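Local coordinates for fucolectin-related protein (Streptococcus pneumoniae, PDB 2WMF) that probably hydrolyses glycosidic bonds in host blood-group antigen carbohydrates, as a family 98 glycoside hydrolase, at residues 177-180 / 185-188; 221-226 / 236-241; 153-158 / 188-193. All coordinates share one frame; numbering follows the deposited sequence.

Contact 1 of 3, residues 177-180 / 185-188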
loop_
_atom_site.group_PDB
_atom_site.type_symbol
_atom_site.label_atom_id
_atom_site.label_comp_id
_atom_site.label_asym_id
_atom_site.label_seq_id
_atom_site.Cartn_x
_atom_site.Cartn_y
_atom_site.Cartn_z
ATOM N N PHE A 177 -9.716 12.930 -7.769
ATOM C CA PHE A 177 -9.697 11.899 -8.792
ATOM C C PHE A 177 -8.537 10.986 -8.433
ATOM O O PHE A 177 -7.379 11.427 -8.347
ATOM C CB PHE A 177 -9.485 12.506 -10.182
ATOM C CG PHE A 177 -9.582 11.498 -11.338
ATOM C CD1 PHE A 177 -10.803 11.207 -11.898
ATOM C CD2 PHE A 177 -8.451 10.799 -11.777
ATOM C CE1 PHE A 177 -10.937 10.288 -12.931
ATOM C CE2 PHE A 177 -8.550 9.893 -12.807
ATOM C CZ PHE A 177 -9.786 9.614 -13.376
ATOM N N ILE A 178 -8.860 9.712 -8.227
ATOM C CA ILE A 178 -7.864 8.705 -7.760
ATOM C C ILE A 178 -7.707 7.647 -8.850
ATOM O O ILE A 178 -8.668 6.939 -9.178
ATOM C CB ILE A 178 -8.259 8.064 -6.419
ATOM C CG1 ILE A 178 -8.482 9.158 -5.361
ATOM C CG2 ILE A 178 -7.171 7.027 -5.949
ATOM C CD1 ILE A 178 -8.795 8.632 -3.983
ATOM N N TRP A 179 -6.482 7.547 -9.379
ATOM C CA TRP A 179 -6.180 6.628 -10.493
ATOM C C TRP A 179 -5.223 5.506 -10.040
ATOM O O TRP A 179 -4.067 5.780 -9.776
ATOM C CB TRP A 179 -5.558 7.396 -11.685
ATOM C CG TRP A 179 -5.493 6.619 -12.976
ATOM C CD1 TRP A 179 -5.540 5.253 -13.136
ATOM C CD2 TRP A 179 -5.350 7.167 -14.288
ATOM N NE1 TRP A 179 -5.425 4.928 -14.456
ATOM C CE2 TRP A 179 -5.294 6.080 -15.189
ATOM C CE3 TRP A 179 -5.248 8.478 -14.793
ATOM C CZ2 TRP A 179 -5.181 6.271 -16.573
ATOM C CZ3 TRP A 179 -5.125 8.673 -16.138
ATOM C CH2 TRP A 179 -5.084 7.571 -17.026
ATOM N N HIS A 180 -5.724 4.273 -9.933
ATOM C CA HIS A 180 -4.900 3.105 -9.582
ATOM C C HIS A 180 -4.530 2.370 -10.865
ATOM O O HIS A 180 -5.401 1.926 -11.644
ATOM C CB HIS A 180 -5.677 2.116 -8.694
ATOM C CG HIS A 180 -5.917 2.577 -7.286
ATOM N ND1 HIS A 180 -4.932 2.591 -6.318
ATOM C CD2 HIS A 180 -7.062 2.957 -6.668
ATOM C CE1 HIS A 180 -5.457 2.991 -5.168
ATOM N NE2 HIS A 180 -6.748 3.208 -5.344
ATOM N N TRP A 185 5.807 1.109 -18.632
ATOM C CA TRP A 185 5.388 1.609 -19.971
ATOM C C TRP A 185 4.022 2.311 -19.860
ATOM O O TRP A 185 3.778 3.308 -20.542
ATOM C CB TRP A 185 5.343 0.439 -20.984
ATOM C CG TRP A 185 4.200 -0.466 -20.724
ATOM C CD1 TRP A 185 4.161 -1.537 -19.841
ATOM C CD2 TRP A 185 2.877 -0.343 -21.251
ATOM N NE1 TRP A 185 2.876 -2.058 -19.794
ATOM C CE2 TRP A 185 2.079 -1.351 -20.653
ATOM C CE3 TRP A 185 2.271 0.526 -22.181
ATOM C CZ2 TRP A 185 0.743 -1.512 -20.969
ATOM C CZ3 TRP A 185 0.913 0.365 -22.468
ATOM C CH2 TRP A 185 0.175 -0.616 -21.842
ATOM N N PHE A 186 3.145 1.793 -18.996
ATOM C CA PHE A 186 1.783 2.274 -18.877
ATOM C C PHE A 186 1.792 3.709 -18.325
ATOM O O PHE A 186 1.219 4.635 -18.895
ATOM C CB PHE A 186 0.924 1.337 -17.996
ATOM C CG PHE A 186 -0.488 1.813 -17.863
ATOM C CD1 PHE A 186 -1.453 1.438 -18.774
ATOM C CD2 PHE A 186 -0.827 2.719 -16.867
ATOM C CE1 PHE A 186 -2.746 1.923 -18.723
ATOM C CE2 PHE A 186 -2.149 3.232 -16.790
ATOM C CZ PHE A 186 -3.105 2.843 -17.748
ATOM N N TRP A 187 2.421 3.884 -17.174
ATOM C CA TRP A 187 2.473 5.207 -16.577
ATOM C C TRP A 187 3.263 6.184 -17.455
ATOM O O TRP A 187 2.928 7.405 -17.503
ATOM C CB TRP A 187 3.018 5.151 -15.131
ATOM C CG TRP A 187 2.008 4.696 -14.147
ATOM C CD1 TRP A 187 2.077 3.600 -13.350
ATOM C CD2 TRP A 187 0.778 5.359 -13.792
ATOM N NE1 TRP A 187 0.965 3.512 -12.550
ATOM C CE2 TRP A 187 0.142 4.570 -12.813
ATOM C CE3 TRP A 187 0.140 6.525 -14.229
ATOM C CZ2 TRP A 187 -1.096 4.924 -12.232
ATOM C CZ3 TRP A 187 -1.107 6.851 -13.699
ATOM C CH2 TRP A 187 -1.705 6.066 -12.696
ATOM N N GLU A 188 4.298 5.706 -18.129
ATOM C CA GLU A 188 5.023 6.563 -19.081
ATOM C C GLU A 188 4.035 7.080 -20.154
ATOM O O GLU A 188 4.021 8.264 -20.544
ATOM C CB GLU A 188 6.191 5.801 -19.716
ATOM C CG GLU A 188 7.358 5.611 -18.824
ATOM C CD GLU A 188 8.383 4.600 -19.311
ATOM O OE1 GLU A 188 8.263 4.079 -20.473
ATOM O OE2 GLU A 188 9.347 4.370 -18.540
#
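Trp187 drives the edge of its indole against the face of Trp179, an edge-to-face pair between a strand and a helix of the (beta/alpha)8 barrel of this glycoside hydrolase. Trp179 lies on strand 176-180 and Trp187 on helix 184-192, which follows after a short connection, so the pair bridges the end of a barrel strand and the helix just after it. The planes of the five-membered ring of Trp179 and the six-membered ring of Trp187 stand at 59°, with centroids 5.0 Å apart. The leading atom is Trp187 CH2, 3.8 Å from Trp179 CG and displaced from the middle of that ring toward its rim. With CG of Trp179 anti to the backbone N (chi1 -167°), the indole extends toward the helix and offers the face that receives this edge. The first bond of the Trp187 side chain points to one side of the strand, and the far corner of the indole swings back to it. This bicyclic side chain is long enough to carry CH2 across, although the CA atoms of the nearest pair, His180 and Trp187, are 10.4 Å apart.

Phe186 touches the other end of the Trp179 indole: its CZ lies 4.2 Å from Trp179 CZ2, which arrives near the plane of the phenyl ring. No hydrogen bond crosses the contact, but Trp179 NE1 is satisfied by Asp181 OD2, which helps fix the rotation of the indole, while a second ring, that of Phe196, packs edge-to-face with it. The Trp187 edge also meets backbone: Trp179 O lies 3.8 Å from Trp187 CH2, at the edge of the Trp187 ring and near its plane.

Contact 2 of 3, residues 221-226 / 236-241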
loop_
_atom_site.group_PDB
_atom_site.type_symbol
_atom_site.label_atom_id
_atom_site.label_comp_id
_atom_site.label_asym_id
_atom_site.label_seq_id
_atom_site.Cartn_x
_atom_site.Cartn_y
_atom_site.Cartn_z
ATOM N N GLY A 221 9.816 -0.289 -10.412
ATOM C CA GLY A 221 9.694 0.783 -11.374
ATOM C C GLY A 221 8.420 1.603 -11.186
ATOM O O GLY A 221 8.414 2.827 -11.386
ATOM N N THR A 222 7.330 0.931 -10.819
ATOM C CA THR A 222 6.056 1.605 -10.698
ATOM C C THR A 222 6.107 2.541 -9.485
ATOM O O THR A 222 5.645 3.685 -9.556
ATOM C CB THR A 222 4.842 0.637 -10.637
ATOM O OG1 THR A 222 4.752 -0.117 -11.866
ATOM C CG2 THR A 222 3.484 1.391 -10.408
ATOM N N ASP A 223 6.617 2.046 -8.370
ATOM C CA ASP A 223 6.822 2.893 -7.185
ATOM C C ASP A 223 7.669 4.122 -7.533
ATOM O O ASP A 223 7.395 5.236 -7.038
ATOM C CB ASP A 223 7.477 2.136 -6.065
ATOM C CG ASP A 223 6.515 1.245 -5.265
ATOM O OD1 ASP A 223 5.302 1.326 -5.452
ATOM O OD2 ASP A 223 7.011 0.486 -4.383
ATOM N N SER A 224 8.724 3.933 -8.316
ATOM C CA SER A 224 9.653 5.023 -8.663
ATOM C C SER A 224 8.950 6.093 -9.505
ATOM O O SER A 224 9.141 7.327 -9.314
ATOM C CB SER A 224 10.888 4.500 -9.405
ATOM O OG SER A 224 11.734 3.770 -8.532
ATOM N N ILE A 225 8.192 5.655 -10.500
ATOM C CA ILE A 225 7.537 6.565 -11.437
ATOM C C ILE A 225 6.368 7.285 -10.767
ATOM O O ILE A 225 6.181 8.494 -10.933
ATOM C CB ILE A 225 7.022 5.785 -12.694
ATOM C CG1 ILE A 225 8.186 5.310 -13.533
ATOM C CG2 ILE A 225 6.089 6.644 -13.546
ATOM C CD1 ILE A 225 7.748 4.332 -14.670
ATOM N N VAL A 226 5.550 6.534 -10.044
ATOM C CA VAL A 226 4.354 7.123 -9.420
ATOM C C VAL A 226 4.776 8.119 -8.324
ATOM O O VAL A 226 4.258 9.254 -8.273
ATOM C CB VAL A 226 3.336 6.075 -8.975
ATOM C CG1 VAL A 226 2.188 6.703 -8.124
ATOM C CG2 VAL A 226 2.787 5.266 -10.223
ATOM N N ASP A 236 -0.757 15.873 -5.928
ATOM C CA ASP A 236 -0.353 16.297 -4.566
ATOM C C ASP A 236 -0.195 15.138 -3.580
ATOM O O ASP A 236 0.302 15.317 -2.455
ATOM C CB ASP A 236 -1.321 17.345 -4.015
ATOM C CG ASP A 236 -1.018 18.757 -4.499
ATOM O OD1 ASP A 236 -0.317 18.891 -5.517
ATOM O OD2 ASP A 236 -1.514 19.720 -3.840
ATOM N N ASN A 237 -0.695 13.978 -3.985
ATOM C CA ASN A 237 -0.627 12.764 -3.177
ATOM C C ASN A 237 -0.445 11.586 -4.107
ATOM O O ASN A 237 -0.917 11.601 -5.258
ATOM C CB ASN A 237 -1.927 12.578 -2.368
ATOM C CG ASN A 237 -2.089 13.643 -1.309
ATOM O OD1 ASN A 237 -1.464 13.564 -0.244
ATOM N ND2 ASN A 237 -2.918 14.688 -1.598
ATOM N N TRP A 238 0.257 10.580 -3.612
ATOM C CA TRP A 238 0.292 9.279 -4.285
ATOM C C TRP A 238 -0.049 8.161 -3.302
ATOM O O TRP A 238 0.008 8.341 -2.075
ATOM C CB TRP A 238 1.641 9.005 -4.978
ATOM C CG TRP A 238 2.817 8.640 -4.102
ATOM C CD1 TRP A 238 3.626 9.489 -3.408
ATOM C CD2 TRP A 238 3.380 7.330 -3.930
ATOM N NE1 TRP A 238 4.644 8.787 -2.789
ATOM C CE2 TRP A 238 4.482 7.450 -3.064
ATOM C CE3 TRP A 238 3.039 6.063 -4.404
ATOM C CZ2 TRP A 238 5.275 6.355 -2.699
ATOM C CZ3 TRP A 238 3.807 4.988 -4.007
ATOM C CH2 TRP A 238 4.921 5.140 -3.173
ATOM N N GLY A 239 -0.286 6.971 -3.843
ATOM C CA GLY A 239 -0.470 5.823 -2.982
ATOM C C GLY A 239 -0.566 4.520 -3.738
ATOM O O GLY A 239 0.102 4.358 -4.772
ATOM N N SER A 240 -1.376 3.606 -3.199
ATOM C CA SER A 240 -1.429 2.221 -3.670
ATOM C C SER A 240 -2.769 1.582 -3.505
ATOM O O SER A 240 -3.509 1.878 -2.557
ATOM C CB SER A 240 -0.430 1.378 -2.836
ATOM O OG SER A 240 -0.631 1.599 -1.421
ATOM N N SER A 241 -3.062 0.653 -4.431
ATOM C CA SER A 241 -4.025 -0.413 -4.177
ATOM C C SER A 241 -3.186 -1.668 -3.981
ATOM O O SER A 241 -2.563 -2.164 -4.911
ATOM C CB SER A 241 -4.981 -0.654 -5.338
ATOM O OG SER A 241 -5.722 -1.843 -5.125
#
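Val226 and Trp238 make the close part of this contact, with one methyl of the valine set against the root of the indole. Val226 CG1 lies 3.9 Å from Trp238 CE3 and equally 3.9 Å from Trp238 CB, so that it rests in the angle between the ring and the carbon that carries it. CG1 is anti to the backbone N (chi1 171°), a setting that turns this branch to the strand and leaves CG2 for another neighbour, Trp187. A beta-branched residue suits the place because its two methyls can serve two aromatic partners from one helical position. The CA atoms of Val226 and Trp238, the nearest pair across the segments, are 6.9 Å apart.

The Asp223 side is looser. Its OD1 stands 4.2 Å from Trp238 CZ3, a van der Waals approach at most, and no hydrogen bond joins the segments. The carboxylate is nonetheless buried, and its OD2 is hydrogen-bonded to Tyr366 OH; the indole N-H is likewise satisfied, by Gly285 O. Solvent has little part on either side, since all three touching residues are buried.

Helix 219-231 and strand 237-243 belong to a beta-alpha-beta unit that begins with strand 207-212. Asp223 touches Thr211 of that first strand, Trp230 of the same helix meets the Trp238 ring, and helix 184-192 packs alongside through Trp187.

Contact 3 of 3, residues 153-158 / 188-193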
loop_
_atom_site.group_PDB
_atom_site.type_symbol
_atom_site.label_atom_id
_atom_site.label_comp_id
_atom_site.label_asym_id
_atom_site.label_seq_id
_atom_site.Cartn_x
_atom_site.Cartn_y
_atom_site.Cartn_z
ATOM N N TRP A 153 -3.831 -3.927 -18.968
ATOM C CA TRP A 153 -4.028 -5.012 -19.921
ATOM C C TRP A 153 -4.941 -4.681 -21.096
ATOM O O TRP A 153 -5.193 -5.540 -21.974
ATOM C CB TRP A 153 -4.522 -6.278 -19.206
ATOM C CG TRP A 153 -5.838 -6.104 -18.479
ATOM C CD1 TRP A 153 -6.001 -5.610 -17.225
ATOM C CD2 TRP A 153 -7.160 -6.429 -18.960
ATOM N NE1 TRP A 153 -7.342 -5.569 -16.900
ATOM C CE2 TRP A 153 -8.070 -6.101 -17.939
ATOM C CE3 TRP A 153 -7.662 -6.985 -20.152
ATOM C CZ2 TRP A 153 -9.444 -6.306 -18.060
ATOM C CZ3 TRP A 153 -9.051 -7.197 -20.256
ATOM C CH2 TRP A 153 -9.922 -6.837 -19.240
ATOM N N ILE A 154 -5.423 -3.443 -21.121
ATOM C CA ILE A 154 -6.517 -3.062 -22.037
ATOM C C ILE A 154 -6.489 -1.554 -22.325
ATOM O O ILE A 154 -7.499 -0.847 -22.270
ATOM C CB ILE A 154 -7.870 -3.614 -21.497
ATOM C CG1 ILE A 154 -9.015 -3.462 -22.482
ATOM C CG2 ILE A 154 -8.241 -3.024 -20.121
ATOM C CD1 ILE A 154 -10.074 -4.561 -22.312
ATOM N N TYR A 155 -5.289 -1.059 -22.591
ATOM C CA TYR A 155 -5.079 0.376 -22.781
ATOM C C TYR A 155 -5.749 0.855 -24.081
ATOM O O TYR A 155 -5.737 0.161 -25.112
ATOM C CB TYR A 155 -3.597 0.694 -22.818
ATOM C CG TYR A 155 -3.323 2.160 -23.057
ATOM C CD1 TYR A 155 -3.574 3.085 -22.045
ATOM C CD2 TYR A 155 -2.878 2.655 -24.303
ATOM C CE1 TYR A 155 -3.373 4.448 -22.249
ATOM C CE2 TYR A 155 -2.656 4.046 -24.499
ATOM C CZ TYR A 155 -2.903 4.920 -23.444
ATOM O OH TYR A 155 -2.757 6.326 -23.540
ATOM N N ASN A 156 -6.267 2.078 -24.052
ATOM C CA ASN A 156 -6.645 2.801 -25.284
ATOM C C ASN A 156 -6.450 4.304 -25.072
ATOM O O ASN A 156 -6.275 4.767 -23.935
ATOM C CB ASN A 156 -8.065 2.456 -25.735
ATOM C CG ASN A 156 -9.121 3.001 -24.795
ATOM O OD1 ASN A 156 -9.256 4.230 -24.660
ATOM N ND2 ASN A 156 -9.858 2.114 -24.127
ATOM N N ASN A 157 -6.461 5.039 -26.163
ATOM C CA ASN A 157 -6.073 6.458 -26.135
ATOM C C ASN A 157 -7.148 7.416 -25.587
ATOM O O ASN A 157 -6.898 8.623 -25.508
ATOM C CB ASN A 157 -5.624 6.926 -27.519
ATOM C CG ASN A 157 -6.740 6.926 -28.559
ATOM O OD1 ASN A 157 -7.948 6.990 -28.253
ATOM N ND2 ASN A 157 -6.332 6.869 -29.835
ATOM N N GLN A 158 -8.312 6.904 -25.218
ATOM C CA GLN A 158 -9.360 7.736 -24.588
ATOM C C GLN A 158 -9.244 7.847 -23.047
ATOM O O GLN A 158 -9.868 8.712 -22.424
ATOM C CB GLN A 158 -10.752 7.244 -24.954
ATOM C CG GLN A 158 -11.039 7.225 -26.448
ATOM C CD GLN A 158 -12.489 6.927 -26.804
ATOM O OE1 GLN A 158 -13.430 7.231 -26.058
ATOM N NE2 GLN A 158 -12.683 6.351 -27.994
ATOM N N GLU A 188 4.298 5.706 -18.129
ATOM C CA GLU A 188 5.023 6.563 -19.081
ATOM C C GLU A 188 4.035 7.080 -20.154
ATOM O O GLU A 188 4.021 8.264 -20.544
ATOM C CB GLU A 188 6.191 5.801 -19.716
ATOM C CG GLU A 188 7.358 5.611 -18.824
ATOM C CD GLU A 188 8.383 4.600 -19.311
ATOM O OE1 GLU A 188 8.263 4.079 -20.473
ATOM O OE2 GLU A 188 9.347 4.370 -18.540
ATOM N N THR A 189 3.164 6.192 -20.598
ATOM C CA THR A 189 2.236 6.501 -21.673
ATOM C C THR A 189 1.172 7.483 -21.221
ATOM O O THR A 189 0.853 8.464 -21.934
ATOM C CB THR A 189 1.618 5.176 -22.247
ATOM O OG1 THR A 189 2.670 4.387 -22.805
ATOM C CG2 THR A 189 0.642 5.470 -23.348
ATOM N N ILE A 190 0.668 7.280 -20.012
ATOM C CA ILE A 190 -0.376 8.194 -19.486
ATOM C C ILE A 190 0.122 9.636 -19.432
ATOM O O ILE A 190 -0.581 10.537 -19.881
ATOM C CB ILE A 190 -0.896 7.743 -18.076
ATOM C CG1 ILE A 190 -1.545 6.355 -18.210
ATOM C CG2 ILE A 190 -1.794 8.788 -17.411
ATOM C CD1 ILE A 190 -2.516 6.196 -19.279
ATOM N N MET A 191 1.296 9.857 -18.865
ATOM C CA MET A 191 1.794 11.224 -18.669
ATOM C C MET A 191 2.410 11.843 -19.939
ATOM O O MET A 191 2.642 13.048 -20.002
ATOM C CB MET A 191 2.688 11.329 -17.422
ATOM C CG MET A 191 2.809 12.720 -16.798
ATOM S SD MET A 191 1.231 13.405 -16.247
ATOM C CE MET A 191 0.961 12.542 -14.666
ATOM N N ASN A 192 2.691 11.034 -20.967
ATOM C CA ASN A 192 2.965 11.568 -22.319
ATOM C C ASN A 192 1.721 12.111 -23.033
ATOM O O ASN A 192 1.856 12.865 -24.002
ATOM C CB ASN A 192 3.659 10.486 -23.217
ATOM C CG ASN A 192 5.166 10.352 -22.968
ATOM O OD1 ASN A 192 5.721 9.228 -23.037
ATOM N ND2 ASN A 192 5.830 11.458 -22.679
ATOM N N ASP A 193 0.525 11.755 -22.563
ATOM C CA ASP A 193 -0.707 12.312 -23.150
ATOM C C ASP A 193 -0.780 13.816 -22.896
ATOM O O ASP A 193 -0.714 14.245 -21.748
ATOM C CB ASP A 193 -1.972 11.646 -22.604
ATOM C CG ASP A 193 -3.224 12.199 -23.256
ATOM O OD1 ASP A 193 -3.553 11.733 -24.372
ATOM O OD2 ASP A 193 -3.860 13.085 -22.674
HETATM O O HOH W 1 -4.193 9.419 -25.494
#
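The chain at 153-158 has no regular helix or strand and passes in extended form through Tyr155 before turning at Asn157, facing the last turn of helix 184-192. Tyr155 reaches that helix with CG anti to the backbone N (chi1 178°), which directs the phenol across to the methyl of a threonine and the end of an isoleucine. Its far end meets Thr189: the methyl CG2 is 3.5 Å from Tyr155 OH and 3.6 Å from Tyr155 CZ. Further back, Ile190 CD1 lies 3.6 Å from Tyr155 CE1, the terminal methyl of the isoleucine coming nearer than its base. Threonine suits this partly exposed place, as its methyl serves the ring while OG1 is hydrogen-bonded to Trp185 O one turn back.

In barrel terms, the loop after strand 143-149 here packs against the helix that follows the next strand, 176-180. Polar groups add a bridge through water 1, which donates to Asn157 O at 2.8 Å and to Asp193 OD1 at 2.7 Å. Asp193 also serves as N-cap of helix 194-203, its OD2 accepting from Phe196 N. On the loop side, Asn156 OD1 accepts from Gln158 N at 2.9 Å, in the carbonyl plane, a capping bond before helix 159-172.

In the fold
All three contacts belong to the closed parallel barrel of eight strands, within one family 98 range. Contact 3 opens first along the chain, at 153; contacts 1 and 3 end on the same helix, 184-192, share Glu188 and have centres about 8 Å apart. Contact 1 ties that helix inward to strand 176-180, contact 3 outward to the loop before helix 159-172. Contact 2 follows both, joining helix 219-231 to strand 237-243; its centre is about 9 Å from that of contact 1 and about 16 Å from that of contact 3. Phe186 touches Tyr155 and Trp187 touches Ile225, so that helix 184-192 packs against the units on its two flanks, the loop before helix 159-172 and helix 219-231.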